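Local coordinates for MTH396 protein (Methanothermobacter thermautotrophicus, PDB 1NXH), which is of unknown function but belongs to the EhaM family and forms an all-helical homodimer joined by interchain disulfide bonds, at residues A[63-77]-A[95-109]. Sequence-based numbering, arbitrary orientation.
Sequences RPRCIREKLHSDLQL and LKDEITELVLAGREY
R68 and K96 mark where helix 63-74 and the 95-104 part of helix 89-104 come together, their CA atoms 5.9 Å apart; the two axes approach to 9.7 Å and run at 124° to each other, a steeply crossed pair. L71 is the central knob, inserted among K96, I99, T100 and Y109. Its two methyls divide the work: CD1 faces T100 and the CB of I99, while CD2 meets CG2 of I99 and comes against the CE1 edge of the Y109 ring. The hydroxyl of T100 turns back into its own helix, OG1 donating to K96 O (2.9 Å), which also accepts from T100 N on the opposite face of its plane; this satisfies the hydroxyl beside the L71 methyl. Toward the start of helix 63-74, which C66 links to C78 of the second subunit by a disulfide, I67 meets V103 tip to tip and also touches L104, whose CD1 lies over one face of the R63 guanidinium.

Y109, just past the Schellman turn at G106, has CG anti to the backbone N, which carries its ring back to K70 and D74. K70 CD lies over one ring face, 4.2 Å from the centroid and 22° off the normal, a CH-pi contact; the amine beyond it bonds Q76 of the second subunit. D74 OD1 lies at the ring edge, in plane, and accepts from Y109 OH. On the flank by K96, R68 NH1 forms a salt bridge with D97 OD1 (2.5 Å), but the 125° N-H...O angle makes the bond weak, with guanidinium and carboxylate planes perpendicular. R68 NH2 and K96 NZ are 4.3 Å apart, and E93, salt-bridged to R68, probably offsets these like charges. The chemistry thus implies leucine-centred apolar packing, bounded by the Y109-D74 bond on one side and the R68-D97 salt bridge on the other.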
ATOM      1  N   ARG A  63     -12.892  -4.458   4.945  1.00 55.75           N
ATOM      2  CA  ARG A  63     -12.440  -4.820   3.613  1.00 55.75           C
ATOM      3  C   ARG A  63     -12.349  -3.565   2.740  1.00 55.75           C
ATOM      4  O   ARG A  63     -11.346  -3.353   2.067  1.00 55.75           O
ATOM      5  CB  ARG A  63     -13.410  -5.855   3.007  1.00 62.89           C
ATOM      6  CG  ARG A  63     -13.272  -6.125   1.507  1.00 62.89           C
ATOM      7  CD  ARG A  63     -12.367  -7.320   1.165  1.00 62.89           C
ATOM      8  NE  ARG A  63     -12.347  -7.554  -0.281  1.00 62.89           N
ATOM      9  CZ  ARG A  63     -13.355  -8.099  -0.968  1.00 62.89           C
ATOM     10  NH1 ARG A  63     -14.470  -8.488  -0.338  1.00 62.89           N
ATOM     11  NH2 ARG A  63     -13.270  -8.217  -2.296  1.00 62.89           N
ATOM     12  N   PRO A  64     -13.384  -2.697   2.770  1.00 42.48           N
ATOM     13  CA  PRO A  64     -13.377  -1.472   1.956  1.00 42.48           C
ATOM     14  C   PRO A  64     -12.250  -0.509   2.318  1.00 42.48           C
ATOM     15  O   PRO A  64     -11.441  -0.102   1.476  1.00 42.48           O
ATOM     16  CB  PRO A  64     -14.760  -0.878   2.224  1.00 31.38           C
ATOM     17  CG  PRO A  64     -15.054  -1.323   3.619  1.00 31.38           C
ATOM     18  CD  PRO A  64     -14.611  -2.762   3.586  1.00 31.38           C
ATOM     19  N   ARG A  65     -12.221  -0.146   3.593  1.00 36.47           N
ATOM     20  CA  ARG A  65     -11.208   0.748   4.146  1.00 36.47           C
ATOM     21  C   ARG A  65      -9.800   0.266   3.783  1.00 36.47           C
ATOM     22  O   ARG A  65      -8.958   1.045   3.354  1.00 36.47           O
ATOM     23  CB  ARG A  65     -11.390   0.789   5.666  1.00 26.24           C
ATOM     24  CG  ARG A  65     -10.303   1.481   6.434  1.00 26.24           C
ATOM     25  CD  ARG A  65     -10.752   1.665   7.880  1.00 26.24           C
ATOM     26  NE  ARG A  65     -10.718   0.447   8.687  1.00 26.24           N
ATOM     27  CZ  ARG A  65      -9.595  -0.201   8.998  1.00 26.24           C
ATOM     28  NH1 ARG A  65      -8.414   0.244   8.561  1.00 26.24           N
ATOM     29  NH2 ARG A  65      -9.640  -1.282   9.764  1.00 26.24           N
ATOM     30  N   CYS A  66      -9.562  -1.029   3.943  1.00 34.71           N
ATOM     31  CA  CYS A  66      -8.258  -1.577   3.652  1.00 34.71           C
ATOM     32  C   CYS A  66      -7.891  -1.538   2.180  1.00 34.71           C
ATOM     33  O   CYS A  66      -6.702  -1.490   1.817  1.00 34.71           O
ATOM     34  CB  CYS A  66      -8.170  -2.998   4.186  1.00 32.53           C
ATOM     35  SG  CYS A  66      -7.907  -3.077   5.993  1.00 32.53           S
ATOM     36  N   ILE A  67      -8.908  -1.545   1.329  1.00 44.79           N
ATOM     37  CA  ILE A  67      -8.664  -1.509  -0.104  1.00 44.79           C
ATOM     38  C   ILE A  67      -8.309  -0.100  -0.542  1.00 44.79           C
ATOM     39  O   ILE A  67      -7.423   0.094  -1.374  1.00 44.79           O
ATOM     40  CB  ILE A  67      -9.889  -1.983  -0.904  1.00 40.38           C
ATOM     41  CG1 ILE A  67     -10.223  -3.437  -0.532  1.00 40.38           C
ATOM     42  CG2 ILE A  67      -9.598  -1.831  -2.400  1.00 40.38           C
ATOM     43  CD1 ILE A  67     -11.506  -3.959  -1.124  1.00 40.38           C
ATOM     44  N   ARG A  68      -9.009   0.879   0.017  1.00 33.91           N
ATOM     45  CA  ARG A  68      -8.737   2.265  -0.320  1.00 33.91           C
ATOM     46  C   ARG A  68      -7.289   2.509  -0.001  1.00 33.91           C
ATOM     47  O   ARG A  68      -6.550   3.044  -0.824  1.00 33.91           O
ATOM     48  CB  ARG A  68      -9.598   3.216   0.496  1.00 42.20           C
ATOM     49  CG  ARG A  68     -11.056   2.893   0.405  1.00 42.20           C
ATOM     50  CD  ARG A  68     -11.879   4.067   0.795  1.00 42.20           C
ATOM     51  NE  ARG A  68     -11.508   5.250   0.028  1.00 42.20           N
ATOM     52  CZ  ARG A  68     -12.406   6.113  -0.438  1.00 42.20           C
ATOM     53  NH1 ARG A  68     -13.701   5.896  -0.210  1.00 42.20           N
ATOM     54  NH2 ARG A  68     -12.026   7.188  -1.123  1.00 42.20           N
ATOM     55  N   GLU A  69      -6.878   2.101   1.196  1.00 29.56           N
ATOM     56  CA  GLU A  69      -5.495   2.273   1.609  1.00 29.56           C
ATOM     57  C   GLU A  69      -4.547   1.733   0.544  1.00 29.56           C
ATOM     58  O   GLU A  69      -3.647   2.450   0.076  1.00 29.56           O
ATOM     59  CB  GLU A  69      -5.225   1.548   2.919  1.00 47.03           C
ATOM     60  CG  GLU A  69      -5.740   2.249   4.155  1.00 47.03           C
ATOM     61  CD  GLU A  69      -5.154   1.655   5.422  1.00 47.03           C
ATOM     62  OE1 GLU A  69      -5.682   1.958   6.518  1.00 47.03           O
ATOM     63  OE2 GLU A  69      -4.163   0.891   5.321  1.00 47.03           O
ATOM     64  N   LYS A  70      -4.758   0.468   0.167  1.00 25.20           N
ATOM     65  CA  LYS A  70      -3.931  -0.190  -0.845  1.00 25.20           C
ATOM     66  C   LYS A  70      -3.927   0.671  -2.113  1.00 25.20           C
ATOM     67  O   LYS A  70      -2.870   0.984  -2.665  1.00 25.20           O
ATOM     68  CB  LYS A  70      -4.481  -1.604  -1.131  1.00 37.88           C
ATOM     69  CG  LYS A  70      -3.406  -2.637  -1.546  1.00 37.88           C
ATOM     70  CD  LYS A  70      -3.930  -4.093  -1.527  1.00 37.88           C
ATOM     71  CE  LYS A  70      -3.003  -5.115  -2.273  1.00 37.88           C
ATOM     72  NZ  LYS A  70      -1.694  -5.450  -1.606  1.00 37.88           N
ATOM     73  N   LEU A  71      -5.111   1.081  -2.553  1.00 28.29           N
ATOM     74  CA  LEU A  71      -5.229   1.908  -3.752  1.00 28.29           C
ATOM     75  C   LEU A  71      -4.425   3.190  -3.636  1.00 28.29           C
ATOM     76  O   LEU A  71      -3.598   3.503  -4.488  1.00 28.29           O
ATOM     77  CB  LEU A  71      -6.697   2.252  -4.022  1.00 25.39           C
ATOM     78  CG  LEU A  71      -7.531   1.014  -4.338  1.00 25.39           C
ATOM     79  CD1 LEU A  71      -9.001   1.360  -4.430  1.00 25.39           C
ATOM     80  CD2 LEU A  71      -7.012   0.400  -5.638  1.00 25.39           C
ATOM     81  N   HIS A  72      -4.680   3.928  -2.569  1.00 29.23           N
ATOM     82  CA  HIS A  72      -3.993   5.181  -2.344  1.00 29.23           C
ATOM     83  C   HIS A  72      -2.505   4.984  -2.552  1.00 29.23           C
ATOM     84  O   HIS A  72      -1.848   5.768  -3.247  1.00 29.23           O
ATOM     85  CB  HIS A  72      -4.243   5.671  -0.920  1.00 23.28           C
ATOM     86  CG  HIS A  72      -3.897   7.109  -0.724  1.00 23.28           C
ATOM     87  ND1 HIS A  72      -4.680   8.134  -1.215  1.00 23.28           N
ATOM     88  CD2 HIS A  72      -2.821   7.697  -0.151  1.00 23.28           C
ATOM     89  CE1 HIS A  72      -4.100   9.294  -0.952  1.00 23.28           C
ATOM     90  NE2 HIS A  72      -2.969   9.058  -0.310  1.00 23.28           N
ATOM     91  N   SER A  73      -1.992   3.919  -1.941  1.00 20.63           N
ATOM     92  CA  SER A  73      -0.578   3.587  -2.020  1.00 20.63           C
ATOM     93  C   SER A  73      -0.157   3.217  -3.423  1.00 20.63           C
ATOM     94  O   SER A  73       0.662   3.896  -4.034  1.00 20.63           O
ATOM     95  CB  SER A  73      -0.233   2.426  -1.105  1.00 35.85           C
ATOM     96  OG  SER A  73       1.098   2.015  -1.364  1.00 35.85           O
ATOM     97  N   ASP A  74      -0.719   2.133  -3.931  1.00 29.17           N
ATOM     98  CA  ASP A  74      -0.391   1.670  -5.265  1.00 29.17           C
ATOM     99  C   ASP A  74      -0.488   2.744  -6.338  1.00 29.17           C
ATOM    100  O   ASP A  74       0.265   2.709  -7.318  1.00 29.17           O
ATOM    101  CB  ASP A  74      -1.293   0.503  -5.629  1.00 35.37           C
ATOM    102  CG  ASP A  74      -1.052  -0.685  -4.754  1.00 35.37           C
ATOM    103  OD1 ASP A  74      -1.786  -1.677  -4.901  1.00 35.37           O
ATOM    104  OD2 ASP A  74      -0.117  -0.626  -3.920  1.00 35.37           O
ATOM    105  N   LEU A  75      -1.411   3.688  -6.157  1.00 16.72           N
ATOM    106  CA  LEU A  75      -1.598   4.766  -7.120  1.00 16.72           C
ATOM    107  C   LEU A  75      -0.755   5.995  -6.811  1.00 16.72           C
ATOM    108  O   LEU A  75      -1.092   7.105  -7.203  1.00 16.72           O
ATOM    109  CB  LEU A  75      -3.066   5.164  -7.197  1.00 45.69           C
ATOM    110  CG  LEU A  75      -4.009   4.087  -7.741  1.00 45.69           C
ATOM    111  CD1 LEU A  75      -5.403   4.688  -7.924  1.00 45.69           C
ATOM    112  CD2 LEU A  75      -3.490   3.568  -9.073  1.00 45.69           C
ATOM    113  N   GLN A  76       0.341   5.786  -6.098  1.00 25.09           N
ATOM    114  CA  GLN A  76       1.259   6.863  -5.765  1.00 25.09           C
ATOM    115  C   GLN A  76       0.545   8.153  -5.364  1.00 25.09           C
ATOM    116  O   GLN A  76       0.959   9.266  -5.750  1.00 25.09           O
ATOM    117  CB  GLN A  76       2.178   7.124  -6.960  1.00 63.74           C
ATOM    118  CG  GLN A  76       2.773   5.849  -7.614  1.00 63.74           C
ATOM    119  CD  GLN A  76       3.624   4.983  -6.664  1.00 63.74           C
ATOM    120  OE1 GLN A  76       4.450   5.497  -5.898  1.00 63.74           O
ATOM    121  NE2 GLN A  76       3.431   3.658  -6.731  1.00 63.74           N
ATOM    122  N   LEU A  77      -0.516   8.007  -4.574  1.00 21.33           N
ATOM    123  CA  LEU A  77      -1.274   9.157  -4.140  1.00 21.33           C
ATOM    124  C   LEU A  77      -0.666   9.904  -2.982  1.00 21.33           C
ATOM    125  O   LEU A  77      -1.019  11.057  -2.735  1.00 21.33           O
ATOM    126  CB  LEU A  77      -2.688   8.739  -3.818  1.00 16.92           C
ATOM    127  CG  LEU A  77      -3.398   8.329  -5.099  1.00 16.92           C
ATOM    128  CD1 LEU A  77      -4.799   7.942  -4.744  1.00 16.92           C
ATOM    129  CD2 LEU A  77      -3.395   9.476  -6.098  1.00 16.92           C
ATOM    130  N   LEU A  95     -11.987   8.696  -7.315  1.00 26.96           N
ATOM    131  CA  LEU A  95     -11.270   7.605  -7.963  1.00 26.96           C
ATOM    132  C   LEU A  95     -11.148   6.370  -7.082  1.00 26.96           C
ATOM    133  O   LEU A  95     -11.353   5.229  -7.536  1.00 26.96           O
ATOM    134  CB  LEU A  95      -9.870   8.057  -8.363  1.00 17.71           C
ATOM    135  CG  LEU A  95      -9.054   6.972  -9.083  1.00 17.71           C
ATOM    136  CD1 LEU A  95      -9.769   6.548 -10.381  1.00 17.71           C
ATOM    137  CD2 LEU A  95      -7.652   7.498  -9.383  1.00 17.71           C
ATOM    138  N   LYS A  96     -10.802   6.595  -5.819  1.00 38.74           N
ATOM    139  CA  LYS A  96     -10.660   5.481  -4.897  1.00 38.74           C
ATOM    140  C   LYS A  96     -12.017   4.819  -4.698  1.00 38.74           C
ATOM    141  O   LYS A  96     -12.105   3.596  -4.552  1.00 38.74           O
ATOM    142  CB  LYS A  96     -10.075   5.978  -3.572  1.00 38.56           C
ATOM    143  CG  LYS A  96      -8.584   6.321  -3.674  1.00 38.56           C
ATOM    144  CD  LYS A  96      -8.171   7.466  -2.749  1.00 38.56           C
ATOM    145  CE  LYS A  96      -8.207   7.058  -1.272  1.00 38.56           C
ATOM    146  NZ  LYS A  96      -7.940   8.220  -0.365  1.00 38.56           N
ATOM    147  N   ASP A  97     -13.077   5.625  -4.725  1.00 25.52           N
ATOM    148  CA  ASP A  97     -14.420   5.098  -4.546  1.00 25.52           C
ATOM    149  C   ASP A  97     -14.770   4.085  -5.620  1.00 25.52           C
ATOM    150  O   ASP A  97     -15.022   2.905  -5.334  1.00 25.52           O
ATOM    151  CB  ASP A  97     -15.449   6.222  -4.574  1.00 54.29           C
ATOM    152  CG  ASP A  97     -15.386   7.090  -3.344  1.00 54.29           C
ATOM    153  OD1 ASP A  97     -15.035   6.557  -2.272  1.00 54.29           O
ATOM    154  OD2 ASP A  97     -15.701   8.295  -3.438  1.00 54.29           O
ATOM    155  N   GLU A  98     -14.787   4.559  -6.861  1.00 30.21           N
ATOM    156  CA  GLU A  98     -15.116   3.720  -8.002  1.00 30.21           C
ATOM    157  C   GLU A  98     -14.269   2.473  -8.144  1.00 30.21           C
ATOM    158  O   GLU A  98     -14.810   1.419  -8.477  1.00 30.21           O
ATOM    159  CB  GLU A  98     -15.044   4.526  -9.286  1.00 80.09           C
ATOM    160  CG  GLU A  98     -14.014   5.604  -9.272  1.00 80.09           C
ATOM    161  CD  GLU A  98     -14.151   6.478 -10.479  1.00 80.09           C
ATOM    162  OE1 GLU A  98     -15.309   6.757 -10.857  1.00 80.09           O
ATOM    163  OE2 GLU A  98     -13.117   6.887 -11.049  1.00 80.09           O
ATOM    164  N   ILE A  99     -12.958   2.570  -7.914  1.00 27.60           N
ATOM    165  CA  ILE A  99     -12.117   1.375  -8.031  1.00 27.60           C
ATOM    166  C   ILE A  99     -12.506   0.411  -6.927  1.00 27.60           C
ATOM    167  O   ILE A  99     -12.654  -0.787  -7.155  1.00 27.60           O
ATOM    168  CB  ILE A  99     -10.601   1.658  -7.869  1.00 22.50           C
ATOM    169  CG1 ILE A  99     -10.156   2.805  -8.785  1.00 22.50           C
ATOM    170  CG2 ILE A  99      -9.796   0.376  -8.196  1.00 22.50           C
ATOM    171  CD1 ILE A  99     -10.218   2.480 -10.258  1.00 22.50           C
ATOM    172  N   THR A 100     -12.655   0.942  -5.724  1.00 24.62           N
ATOM    173  CA  THR A 100     -13.045   0.127  -4.593  1.00 24.62           C
ATOM    174  C   THR A 100     -14.402  -0.502  -4.875  1.00 24.62           C
ATOM    175  O   THR A 100     -14.641  -1.684  -4.611  1.00 24.62           O
ATOM    176  CB  THR A 100     -13.106   0.988  -3.342  1.00 17.29           C
ATOM    177  OG1 THR A 100     -11.768   1.274  -2.927  1.00 17.29           O
ATOM    178  CG2 THR A 100     -13.863   0.288  -2.224  1.00 17.29           C
ATOM    179  N   GLU A 101     -15.292   0.298  -5.434  1.00 40.96           N
ATOM    180  CA  GLU A 101     -16.610  -0.197  -5.761  1.00 40.96           C
ATOM    181  C   GLU A 101     -16.438  -1.485  -6.557  1.00 40.96           C
ATOM    182  O   GLU A 101     -17.082  -2.502  -6.288  1.00 40.96           O
ATOM    183  CB  GLU A 101     -17.358   0.840  -6.594  1.00 66.88           C
ATOM    184  CG  GLU A 101     -18.844   0.574  -6.696  1.00 66.88           C
ATOM    185  CD  GLU A 101     -19.626   1.789  -7.161  1.00 66.88           C
ATOM    186  OE1 GLU A 101     -19.591   2.838  -6.476  1.00 66.88           O
ATOM    187  OE2 GLU A 101     -20.280   1.694  -8.220  1.00 66.88           O
ATOM    188  N   LEU A 102     -15.542  -1.429  -7.534  1.00 42.46           N
ATOM    189  CA  LEU A 102     -15.262  -2.560  -8.392  1.00 42.46           C
ATOM    190  C   LEU A 102     -14.768  -3.776  -7.645  1.00 42.46           C
ATOM    191  O   LEU A 102     -15.412  -4.829  -7.644  1.00 42.46           O
ATOM    192  CB  LEU A 102     -14.219  -2.175  -9.424  1.00 43.99           C
ATOM    193  CG  LEU A 102     -14.762  -1.519 -10.677  1.00 43.99           C
ATOM    194  CD1 LEU A 102     -13.621  -0.975 -11.518  1.00 43.99           C
ATOM    195  CD2 LEU A 102     -15.548  -2.551 -11.452  1.00 43.99           C
ATOM    196  N   VAL A 103     -13.606  -3.634  -7.023  1.00 40.86           N
ATOM    197  CA  VAL A 103     -13.003  -4.742  -6.305  1.00 40.86           C
ATOM    198  C   VAL A 103     -13.971  -5.346  -5.300  1.00 40.86           C
ATOM    199  O   VAL A 103     -13.982  -6.557  -5.086  1.00 40.86           O
ATOM    200  CB  VAL A 103     -11.668  -4.289  -5.643  1.00 34.47           C
ATOM    201  CG1 VAL A 103     -11.736  -2.823  -5.312  1.00 34.47           C
ATOM    202  CG2 VAL A 103     -11.361  -5.120  -4.406  1.00 34.47           C
ATOM    203  N   LEU A 104     -14.808  -4.508  -4.711  1.00 38.77           N
ATOM    204  CA  LEU A 104     -15.786  -4.984  -3.745  1.00 38.77           C
ATOM    205  C   LEU A 104     -16.862  -5.807  -4.428  1.00 38.77           C
ATOM    206  O   LEU A 104     -17.561  -6.586  -3.793  1.00 38.77           O
ATOM    207  CB  LEU A 104     -16.443  -3.796  -3.046  1.00 23.16           C
ATOM    208  CG  LEU A 104     -16.049  -3.400  -1.618  1.00 23.16           C
ATOM    209  CD1 LEU A 104     -14.747  -4.043  -1.177  1.00 23.16           C
ATOM    210  CD2 LEU A 104     -15.957  -1.893  -1.571  1.00 23.16           C
ATOM    211  N   ALA A 105     -17.002  -5.620  -5.730  1.00 33.96           N
ATOM    212  CA  ALA A 105     -18.010  -6.345  -6.472  1.00 33.96           C
ATOM    213  C   ALA A 105     -17.410  -7.556  -7.162  1.00 33.96           C
ATOM    214  O   ALA A 105     -17.995  -8.089  -8.094  1.00 33.96           O
ATOM    215  CB  ALA A 105     -18.661  -5.428  -7.480  1.00  0.88           C
ATOM    216  N   GLY A 106     -16.236  -7.983  -6.710  1.00 45.38           N
ATOM    217  CA  GLY A 106     -15.605  -9.156  -7.296  1.00 45.38           C
ATOM    218  C   GLY A 106     -14.413  -8.903  -8.200  1.00 45.38           C
ATOM    219  O   GLY A 106     -13.621  -9.820  -8.460  1.00 45.38           O
ATOM    220  N   ARG A 107     -14.279  -7.670  -8.679  1.00 49.63           N
ATOM    221  CA  ARG A 107     -13.181  -7.322  -9.568  1.00 49.63           C
ATOM    222  C   ARG A 107     -11.852  -7.731  -8.940  1.00 49.63           C
ATOM    223  O   ARG A 107     -11.627  -7.501  -7.755  1.00 49.63           O
ATOM    224  CB  ARG A 107     -13.197  -5.816  -9.837  1.00101.38           C
ATOM    225  CG  ARG A 107     -12.839  -5.423 -11.262  1.00101.38           C
ATOM    226  CD  ARG A 107     -11.476  -5.954 -11.668  1.00101.38           C
ATOM    227  NE  ARG A 107     -11.143  -5.592 -13.044  1.00101.38           N
ATOM    228  CZ  ARG A 107     -11.842  -5.969 -14.110  1.00101.38           C
ATOM    229  NH1 ARG A 107     -12.924  -6.729 -13.971  1.00101.38           N
ATOM    230  NH2 ARG A 107     -11.463  -5.577 -15.318  1.00101.38           N
ATOM    231  N   GLU A 108     -10.987  -8.360  -9.729  1.00 41.65           N
ATOM    232  CA  GLU A 108      -9.678  -8.775  -9.240  1.00 41.65           C
ATOM    233  C   GLU A 108      -8.832  -7.532  -8.963  1.00 41.65           C
ATOM    234  O   GLU A 108      -8.576  -6.744  -9.877  1.00 41.65           O
ATOM    235  CB  GLU A 108      -8.972  -9.619 -10.293  1.00104.38           C
ATOM    236  CG  GLU A 108      -7.550  -9.987  -9.930  1.00104.38           C
ATOM    237  CD  GLU A 108      -7.482 -11.279  -9.164  1.00104.38           C
ATOM    238  OE1 GLU A 108      -8.230 -11.419  -8.175  1.00104.38           O
ATOM    239  OE2 GLU A 108      -6.685 -12.156  -9.554  1.00104.38           O
ATOM    240  N   TYR A 109      -8.376  -7.357  -7.724  1.00 59.01           N
ATOM    241  CA  TYR A 109      -7.573  -6.176  -7.395  1.00 59.01           C
ATOM    242  C   TYR A 109      -6.625  -5.856  -8.532  1.00 59.01           C
ATOM    243  O   TYR A 109      -6.678  -4.779  -9.119  1.00 59.01           O
ATOM    244  CB  TYR A 109      -6.730  -6.382  -6.127  1.00 35.33           C
ATOM    245  CG  TYR A 109      -6.028  -5.103  -5.708  1.00 35.33           C
ATOM    246  CD1 TYR A 109      -6.772  -3.976  -5.374  1.00 35.33           C
ATOM    247  CD2 TYR A 109      -4.632  -4.987  -5.726  1.00 35.33           C
ATOM    248  CE1 TYR A 109      -6.164  -2.768  -5.080  1.00 35.33           C
ATOM    249  CE2 TYR A 109      -4.006  -3.766  -5.428  1.00 35.33           C
ATOM    250  CZ  TYR A 109      -4.789  -2.657  -5.112  1.00 35.33           C
ATOM    251  OH  TYR A 109      -4.244  -1.408  -4.880  1.00 35.33           O
TER